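Local coordinates for sugar ABC transporter, periplasmic sugar-binding protein (Caulobacter crescentus, PDB 4IRX) that binds myo-inositol in the periplasm, probably delivering it to an ABC transporter for uptake into the cell, at residues E29-V39 against I255-V263; V106-G116 against L272-V280. All coordinates share one frame; numbering follows the deposited sequence.

How the interactions relate
Starting at the N terminus, the chain passes through residues 29-39 at the end of helix 21-37, and later through residues 106-116, which hold strand 108-111 and the start of helix 113-127. It then builds a second, four-stranded sheet before coming back. Helix 251-268 closes the first long loop in interaction 1 by packing beside helix 21-37; strand 275-282 is the next element in the chain and closes the second in interaction 2, so the two loops cross. Interaction 1 joins helices on one face of the seven-stranded sheet, interaction 2 joins neighbouring strands within it. Gln261 links them: its OE1 lies 2.7 Å from Lys273 N, a probable hydrogen bond.

Interaction 1. Residues E29-V39 against I255-V263; sequences ELEDEAAKLGV and IRTALRQAV
Arg256 reaches from helix 255-263 into a nest of acidic side chains on helix 29-37, and its path can be followed atom by atom. CB and CG cross the CG and CB of Glu33 at a slant, and Arg256 CD passes 3.6 Å from Glu33 OE1. The chain is extended as far as NE, which lies near Glu29 CB, and the guanidinium then turns its edge to Asp32 and Glu33. In the guanidinium plane, Arg256 NH1 donates both to Asp32 OD2 and to the anti lone pair of Glu33 OE1, the latter at 2.8 Å. NH2 also holds Asp32 OD2, an end-on grip by two nitrogens on one oxygen. Arg256 NH2 meets Glu29 OE1 at 2.7 Å, nearly along its C-O axis but tilted 15° from the guanidinium plane. Lys36 NZ takes the syn lone pair of Asp32 OD2, so three donors converge there and probably stabilise its negative charge. Glu33, bent at chi2 (73°), also receives Arg260 side-on: Arg260 NE reaches Glu33 OE2 at 2.8 Å from above the carboxylate plane, while NH2 reaches OE1.

These two helices pack on one face of the sheet in the N-terminal Rossmann-like lobe of a periplasmic binding protein, their axes 9.3 Å apart and crossing at -31°. Beneath the salt bridges, Leu259 is a knob among Leu30, Glu33, Ala34 and Leu37, its CD2 lying 3.6 Å from Ala34 CA. Leu30 CD1 touches Ile255 CG1 at 3.7 Å. Farther along, Leu37 CD1 and Val39 CG1 both meet Val263 CG2, and a Schellman motif at Gly38 turns the chain toward strand 40-45.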
loop_
_atom_site.group_PDB
_atom_site.type_symbol
_atom_site.label_atom_id
_atom_site.label_comp_id
_atom_site.label_asym_id
_atom_site.label_seq_id
_atom_site.Cartn_x
_atom_site.Cartn_y
_atom_site.Cartn_z
ATOM N N GLU A 29 -3.517 2.422 -14.348
ATOM C CA GLU A 29 -2.194 2.435 -14.966
ATOM C C GLU A 29 -1.921 1.078 -15.591
ATOM O O GLU A 29 -1.298 0.987 -16.646
ATOM C CB GLU A 29 -1.110 2.794 -13.949
ATOM C CG GLU A 29 -1.380 4.077 -13.147
ATOM C CD GLU A 29 -1.508 5.350 -13.992
ATOM O OE1 GLU A 29 -0.820 5.525 -15.014
ATOM O OE2 GLU A 29 -2.295 6.233 -13.589
ATOM N N LEU A 30 -2.399 0.023 -14.941
ATOM C CA LEU A 30 -2.256 -1.326 -15.483
ATOM C C LEU A 30 -2.915 -1.439 -16.852
ATOM O O LEU A 30 -2.322 -2.002 -17.780
ATOM C CB LEU A 30 -2.876 -2.348 -14.531
ATOM C CG LEU A 30 -3.020 -3.760 -15.087
ATOM C CD1 LEU A 30 -1.657 -4.421 -15.137
ATOM C CD2 LEU A 30 -3.961 -4.561 -14.179
ATOM N N GLU A 31 -4.125 -0.903 -16.995
ATOM C CA GLU A 31 -4.843 -1.009 -18.255
ATOM C C GLU A 31 -4.151 -0.247 -19.378
ATOM O O GLU A 31 -4.134 -0.719 -20.516
ATOM C CB GLU A 31 -6.280 -0.535 -18.103
ATOM C CG GLU A 31 -7.099 -1.489 -17.267
ATOM C CD GLU A 31 -8.407 -0.880 -16.815
ATOM O OE1 GLU A 31 -8.577 0.361 -16.954
ATOM O OE2 GLU A 31 -9.252 -1.642 -16.298
ATOM N N ASP A 32 -3.570 0.925 -19.070
ATOM C CA ASP A 32 -2.803 1.694 -20.066
ATOM C C ASP A 32 -1.604 0.893 -20.551
ATOM O O ASP A 32 -1.402 0.675 -21.753
ATOM C CB ASP A 32 -2.332 3.039 -19.490
ATOM C CG ASP A 32 -1.284 3.736 -20.377
ATOM O OD1 ASP A 32 -1.501 3.870 -21.597
ATOM O OD2 ASP A 32 -0.201 4.126 -19.848
ATOM N N GLU A 33 -0.814 0.429 -19.588
ATOM C CA GLU A 33 0.380 -0.330 -19.934
ATOM C C GLU A 33 0.032 -1.599 -20.699
ATOM O O GLU A 33 0.739 -1.964 -21.639
ATOM C CB GLU A 33 1.221 -0.632 -18.691
ATOM C CG GLU A 33 2.624 -1.190 -18.997
ATOM C CD GLU A 33 3.627 -0.170 -19.542
ATOM O OE1 GLU A 33 3.443 1.050 -19.357
ATOM O OE2 GLU A 33 4.618 -0.609 -20.170
ATOM N N ALA A 34 -1.074 -2.244 -20.337
ATOM C CA ALA A 34 -1.444 -3.488 -21.003
ATOM C C ALA A 34 -1.751 -3.244 -22.480
ATOM O O ALA A 34 -1.299 -4.015 -23.347
ATOM C CB ALA A 34 -2.634 -4.146 -20.278
ATOM N N ALA A 35 -2.475 -2.161 -22.763
ATOM C CA ALA A 35 -2.743 -1.777 -24.141
ATOM C C ALA A 35 -1.435 -1.534 -24.892
ATOM O O ALA A 35 -1.197 -2.120 -25.957
ATOM C CB ALA A 35 -3.631 -0.534 -24.185
ATOM N N LYS A 36 -0.563 -0.713 -24.314
ATOM C CA LYS A 36 0.724 -0.406 -24.944
ATOM C C LYS A 36 1.583 -1.626 -25.222
ATOM O O LYS A 36 2.346 -1.659 -26.198
ATOM C CB LYS A 36 1.528 0.522 -24.068
ATOM C CG LYS A 36 1.008 1.924 -24.033
ATOM C CD LYS A 36 1.656 2.645 -22.874
ATOM C CE LYS A 36 1.448 4.128 -23.012
ATOM N NZ LYS A 36 1.806 4.790 -21.739
ATOM N N LEU A 37 1.486 -2.633 -24.363
ATOM C CA LEU A 37 2.314 -3.821 -24.520
ATOM C C LEU A 37 1.638 -4.885 -25.393
ATOM O O LEU A 37 2.234 -5.933 -25.636
ATOM C CB LEU A 37 2.677 -4.410 -23.149
ATOM C CG LEU A 37 3.517 -3.481 -22.302
ATOM C CD1 LEU A 37 3.778 -4.135 -20.945
ATOM C CD2 LEU A 37 4.815 -3.157 -23.025
ATOM N N GLY A 38 0.400 -4.639 -25.811
ATOM C CA GLY A 38 -0.333 -5.608 -26.603
ATOM C C GLY A 38 -0.659 -6.862 -25.836
ATOM O O GLY A 38 -0.698 -7.954 -26.402
ATOM N N VAL A 39 -0.901 -6.726 -24.537
ATOM C CA VAL A 39 -1.245 -7.876 -23.715
ATOM C C VAL A 39 -2.641 -7.714 -23.142
ATOM O O VAL A 39 -3.028 -6.631 -22.684
ATOM C CB VAL A 39 -0.159 -8.123 -22.604
ATOM C CG1 VAL A 39 -0.116 -7.010 -21.553
ATOM C CG2 VAL A 39 -0.325 -9.486 -21.936
ATOM N N ILE A 255 3.214 -1.251 -10.928
ATOM C CA ILE A 255 2.376 -2.143 -11.716
ATOM C C ILE A 255 2.875 -2.256 -13.133
ATOM O O ILE A 255 2.881 -3.340 -13.688
ATOM C CB ILE A 255 0.867 -1.803 -11.593
ATOM C CG1 ILE A 255 -0.012 -2.915 -12.154
ATOM C CG2 ILE A 255 0.552 -0.530 -12.315
ATOM C CD1 ILE A 255 0.165 -4.270 -11.470
ATOM N N ARG A 256 3.383 -1.152 -13.689
ATOM C CA ARG A 256 3.930 -1.182 -15.038
ATOM C C ARG A 256 5.164 -2.071 -15.095
ATOM O O ARG A 256 5.325 -2.821 -16.046
ATOM C CB ARG A 256 4.232 0.224 -15.533
ATOM C CG ARG A 256 2.985 1.116 -15.671
ATOM C CD ARG A 256 3.390 2.501 -16.063
ATOM N NE ARG A 256 2.257 3.438 -16.089
ATOM C CZ ARG A 256 1.520 3.659 -17.166
ATOM N NH1 ARG A 256 1.767 3.003 -18.306
ATOM N NH2 ARG A 256 0.522 4.534 -17.106
ATOM N N THR A 257 5.992 -2.016 -14.050
ATOM C CA THR A 257 7.194 -2.837 -14.010
ATOM C C THR A 257 6.847 -4.308 -13.907
ATOM O O THR A 257 7.458 -5.141 -14.598
ATOM C CB THR A 257 8.106 -2.404 -12.859
ATOM O OG1 THR A 257 8.497 -1.032 -13.046
ATOM C CG2 THR A 257 9.323 -3.286 -12.754
ATOM N N ALA A 258 5.875 -4.644 -13.063
ATOM C CA ALA A 258 5.449 -6.048 -12.995
ATOM C C ALA A 258 4.923 -6.560 -14.339
ATOM O O ALA A 258 5.254 -7.676 -14.750
ATOM C CB ALA A 258 4.400 -6.243 -11.892
ATOM N N LEU A 259 4.108 -5.757 -15.016
ATOM C CA LEU A 259 3.568 -6.177 -16.298
ATOM C C LEU A 259 4.643 -6.285 -17.370
ATOM O O LEU A 259 4.604 -7.200 -18.181
ATOM C CB LEU A 259 2.438 -5.245 -16.743
ATOM C CG LEU A 259 1.651 -5.780 -17.925
ATOM C CD1 LEU A 259 0.941 -7.076 -17.514
ATOM C CD2 LEU A 259 0.656 -4.704 -18.380
ATOM N N ARG A 260 5.589 -5.347 -17.388
ATOM C CA ARG A 260 6.707 -5.410 -18.344
ATOM C C ARG A 260 7.526 -6.673 -18.168
ATOM O O ARG A 260 7.868 -7.335 -19.152
ATOM C CB ARG A 260 7.592 -4.162 -18.246
ATOM C CG ARG A 260 6.936 -2.894 -18.745
ATOM C CD ARG A 260 7.632 -1.669 -18.178
ATOM N NE ARG A 260 6.884 -0.490 -18.571
ATOM C CZ ARG A 260 7.139 0.741 -18.176
ATOM N NH1 ARG A 260 8.119 0.999 -17.314
ATOM N NH2 ARG A 260 6.363 1.731 -18.628
ATOM N N GLN A 261 7.823 -7.019 -16.921
ATOM C CA GLN A 261 8.491 -8.283 -16.654
ATOM C C GLN A 261 7.648 -9.471 -17.105
ATOM O O GLN A 261 8.179 -10.401 -17.700
ATOM C CB GLN A 261 8.800 -8.414 -15.165
ATOM C CG GLN A 261 9.873 -7.453 -14.635
ATOM C CD GLN A 261 10.456 -7.965 -13.332
ATOM O OE1 GLN A 261 10.654 -9.173 -13.179
ATOM N NE2 GLN A 261 10.690 -7.076 -12.379
ATOM N N ALA A 262 6.348 -9.441 -16.833
ATOM C CA ALA A 262 5.476 -10.540 -17.261
ATOM C C ALA A 262 5.514 -10.748 -18.777
ATOM O O ALA A 262 5.568 -11.883 -19.247
ATOM C CB ALA A 262 4.051 -10.278 -16.792
ATOM N N VAL A 263 5.511 -9.653 -19.532
ATOM C CA VAL A 263 5.491 -9.746 -20.979
ATOM C C VAL A 263 6.822 -10.293 -21.506
ATOM O O VAL A 263 6.850 -11.125 -22.424
ATOM C CB VAL A 263 5.115 -8.387 -21.608
ATOM C CG1 VAL A 263 5.391 -8.396 -23.102
ATOM C CG2 VAL A 263 3.647 -8.090 -21.309
#

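Interaction 2. Residues V106-G116 against L272-V280; sequences VPHVGADNVAG and LKSVSLKPV
Four backbone hydrogen bonds join His108, Gly110 and Asp112 to Val275 and Leu277, with Val109, Gly110 and Ala111 in parallel register with Val275, Ser276 and Leu277. Val275 N donates to His108 O, Gly110 N to Val275 O, Leu277 N to Gly110 O at 2.9 Å, and Asp112 N to Leu277 O. CA-H...O contacts reinforce them, such as Val109 CA to Val275 O at 3.3 Å. The pairing belongs to the seven-stranded sheet of the periplasmic binding protein fold, strand 108-111 lying between strands 91-95 and 275-282; the Ala111 side chain is about 7 Å from bound myo-inositol.

Side-chain polar bonds flank the three bridged pairs. Ser274 OG, placed beside its own backbone N by chi1 of -67°, accepts from His108 N at 3.0 Å, while His108 ND1 bonds to Ser94 OG. Asp112 is the N-cap of helix 113-127, with Ala115 N donating to OD1 from above the carboxylate plane.

Van der Waals packing lies near both ends. Pro107 CG rests 3.8 Å from Leu272 CB, the two side chains at a slant. At the helix start, Pro279 CD lies 4.1 Å from Ala115 CB, and the ring also packs on the backbone at Gly116 N.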
loop_
_atom_site.group_PDB
_atom_site.type_symbol
_atom_site.label_atom_id
_atom_site.label_comp_id
_atom_site.label_asym_id
_atom_site.label_seq_id
_atom_site.Cartn_x
_atom_site.Cartn_y
_atom_site.Cartn_z
ATOM N N VAL A 106 9.148 -15.833 -4.140
ATOM C CA VAL A 106 8.333 -15.158 -5.134
ATOM C C VAL A 106 8.897 -13.774 -5.400
ATOM O O VAL A 106 9.030 -12.964 -4.472
ATOM C CB VAL A 106 6.889 -15.035 -4.659
ATOM C CG1 VAL A 106 6.080 -14.208 -5.646
ATOM C CG2 VAL A 106 6.300 -16.404 -4.498
ATOM N N PRO A 107 9.231 -13.485 -6.668
ATOM C CA PRO A 107 9.753 -12.153 -6.983
ATOM C C PRO A 107 8.691 -11.100 -6.677
ATOM O O PRO A 107 7.518 -11.379 -6.822
ATOM C CB PRO A 107 10.043 -12.207 -8.485
ATOM C CG PRO A 107 9.896 -13.612 -8.898
ATOM C CD PRO A 107 9.106 -14.341 -7.866
ATOM N N HIS A 108 9.136 -9.921 -6.270
ATOM C CA HIS A 108 8.272 -8.892 -5.724
ATOM C C HIS A 108 8.642 -7.521 -6.259
ATOM O O HIS A 108 9.810 -7.129 -6.221
ATOM C CB HIS A 108 8.377 -8.872 -4.205
ATOM C CG HIS A 108 7.613 -7.753 -3.593
ATOM N ND1 HIS A 108 6.246 -7.662 -3.699
ATOM C CD2 HIS A 108 8.021 -6.638 -2.932
ATOM C CE1 HIS A 108 5.834 -6.548 -3.121
ATOM N NE2 HIS A 108 6.882 -5.913 -2.649
ATOM N N VAL A 109 7.646 -6.798 -6.766
ATOM C CA VAL A 109 7.789 -5.391 -7.170
ATOM C C VAL A 109 6.955 -4.557 -6.210
ATOM O O VAL A 109 5.737 -4.701 -6.147
ATOM C CB VAL A 109 7.289 -5.142 -8.610
ATOM C CG1 VAL A 109 7.513 -3.679 -8.993
ATOM C CG2 VAL A 109 8.016 -6.063 -9.583
ATOM N N GLY A 110 7.598 -3.673 -5.465
ATOM C CA GLY A 110 6.858 -2.839 -4.529
ATOM C C GLY A 110 7.697 -1.691 -4.033
ATOM O O GLY A 110 8.831 -1.539 -4.415
ATOM N N ALA A 111 7.120 -0.878 -3.168
ATOM C CA ALA A 111 7.888 0.126 -2.480
ATOM C C ALA A 111 8.696 -0.493 -1.360
ATOM O O ALA A 111 8.328 -1.537 -0.804
ATOM C CB ALA A 111 6.960 1.181 -1.894
ATOM N N ASP A 112 9.785 0.188 -1.015
ATOM C CA ASP A 112 10.556 -0.096 0.192
ATOM C C ASP A 112 9.768 0.464 1.348
ATOM O O ASP A 112 9.903 1.641 1.686
ATOM C CB ASP A 112 11.940 0.555 0.132
ATOM C CG ASP A 112 12.807 0.211 1.329
ATOM O OD1 ASP A 112 12.293 -0.320 2.336
ATOM O OD2 ASP A 112 14.021 0.512 1.263
ATOM N N ASN A 113 8.952 -0.396 1.942
ATOM C CA ASN A 113 8.004 0.082 2.933
ATOM C C ASN A 113 8.606 0.337 4.301
ATOM O O ASN A 113 8.118 1.200 5.045
ATOM C CB ASN A 113 6.805 -0.862 3.000
ATOM C CG ASN A 113 5.806 -0.597 1.877
ATOM O OD1 ASN A 113 5.360 0.537 1.701
ATOM N ND2 ASN A 113 5.499 -1.623 1.081
ATOM N N VAL A 114 9.689 -0.381 4.620
ATOM C CA VAL A 114 10.464 -0.040 5.809
ATOM C C VAL A 114 11.023 1.383 5.687
ATOM O O VAL A 114 10.899 2.190 6.612
ATOM C CB VAL A 114 11.615 -1.034 6.077
ATOM C CG1 VAL A 114 12.418 -0.555 7.296
ATOM C CG2 VAL A 114 11.084 -2.464 6.287
ATOM N N ALA A 115 11.610 1.718 4.536
ATOM C CA ALA A 115 12.102 3.073 4.343
ATOM C C ALA A 115 10.956 4.071 4.392
ATOM O O ALA A 115 11.125 5.169 4.899
ATOM C CB ALA A 115 12.850 3.197 3.032
ATOM N N GLY A 116 9.792 3.702 3.851
ATOM C CA GLY A 116 8.639 4.603 3.920
ATOM C C GLY A 116 8.163 4.914 5.320
ATOM O O GLY A 116 7.935 6.080 5.650
ATOM N N LEU A 272 11.784 -13.385 -13.921
ATOM C CA LEU A 272 11.136 -12.348 -13.111
ATOM C C LEU A 272 12.052 -12.012 -11.958
ATOM O O LEU A 272 12.647 -12.910 -11.366
ATOM C CB LEU A 272 9.794 -12.838 -12.574
ATOM C CG LEU A 272 8.795 -13.290 -13.634
ATOM C CD1 LEU A 272 7.524 -13.847 -12.996
ATOM C CD2 LEU A 272 8.449 -12.104 -14.541
ATOM N N LYS A 273 12.181 -10.731 -11.629
ATOM C CA LYS A 273 13.170 -10.309 -10.631
ATOM C C LYS A 273 12.541 -9.275 -9.691
ATOM O O LYS A 273 11.679 -8.480 -10.103
ATOM C CB LYS A 273 14.415 -9.746 -11.342
ATOM C CG LYS A 273 15.637 -9.439 -10.475
ATOM C CD LYS A 273 16.843 -9.120 -11.379
ATOM C CE LYS A 273 18.014 -8.484 -10.634
ATOM N NZ LYS A 273 19.125 -8.091 -11.572
ATOM N N SER A 274 12.943 -9.295 -8.424
ATOM C CA SER A 274 12.424 -8.309 -7.465
ATOM C C SER A 274 12.940 -6.892 -7.722
ATOM O O SER A 274 14.102 -6.684 -8.121
ATOM C CB SER A 274 12.781 -8.728 -6.035
ATOM O OG SER A 274 12.096 -9.913 -5.678
ATOM N N VAL A 275 12.069 -5.905 -7.510
ATOM C CA VAL A 275 12.438 -4.507 -7.645
ATOM C C VAL A 275 11.791 -3.766 -6.474
ATOM O O VAL A 275 10.599 -3.917 -6.254
ATOM C CB VAL A 275 11.898 -3.913 -8.957
ATOM C CG1 VAL A 275 12.220 -2.414 -9.039
ATOM C CG2 VAL A 275 12.437 -4.676 -10.182
ATOM N N SER A 276 12.590 -3.018 -5.708
ATOM C CA SER A 276 12.114 -2.199 -4.582
ATOM C C SER A 276 12.264 -0.729 -4.937
ATOM O O SER A 276 13.377 -0.279 -5.232
ATOM C CB SER A 276 12.935 -2.508 -3.340
ATOM O OG SER A 276 12.454 -1.778 -2.231
ATOM N N LEU A 277 11.168 0.027 -4.878
ATOM C CA LEU A 277 11.235 1.450 -5.209
ATOM C C LEU A 277 11.376 2.309 -3.975
ATOM O O LEU A 277 10.672 2.083 -2.989
ATOM C CB LEU A 277 9.986 1.897 -5.944
ATOM C CG LEU A 277 9.675 1.180 -7.254
ATOM C CD1 LEU A 277 8.433 1.814 -7.868
ATOM C CD2 LEU A 277 10.840 1.282 -8.204
ATOM N N LYS A 278 12.236 3.322 -4.037
ATOM C CA LYS A 278 12.445 4.222 -2.906
ATOM C C LYS A 278 11.296 5.197 -2.773
ATOM O O LYS A 278 10.998 5.930 -3.717
ATOM C CB LYS A 278 13.741 5.021 -3.090
ATOM C CG LYS A 278 14.095 5.938 -1.908
ATOM C CD LYS A 278 15.337 6.764 -2.270
ATOM C CE LYS A 278 14.946 7.868 -3.242
ATOM N NZ LYS A 278 16.043 8.839 -3.488
ATOM N N PRO A 279 10.656 5.228 -1.601
ATOM C CA PRO A 279 9.587 6.198 -1.382
ATOM C C PRO A 279 10.151 7.573 -1.078
ATOM O O PRO A 279 11.303 7.709 -0.664
ATOM C CB PRO A 279 8.869 5.631 -0.162
ATOM C CG PRO A 279 9.997 4.989 0.636
ATOM C CD PRO A 279 10.917 4.407 -0.405
ATOM N N VAL A 280 9.323 8.594 -1.241
ATOM C CA VAL A 280 9.728 9.964 -0.986
ATOM C C VAL A 280 8.647 10.648 -0.156
ATOM O O VAL A 280 7.459 10.590 -0.499
ATOM C CB VAL A 280 9.859 10.743 -2.302
ATOM C CG1 VAL A 280 10.359 12.163 -2.030
ATOM C CG2 VAL A 280 10.776 10.031 -3.275
HETATM O O HOH W 1 9.961 -3.995 -2.056
#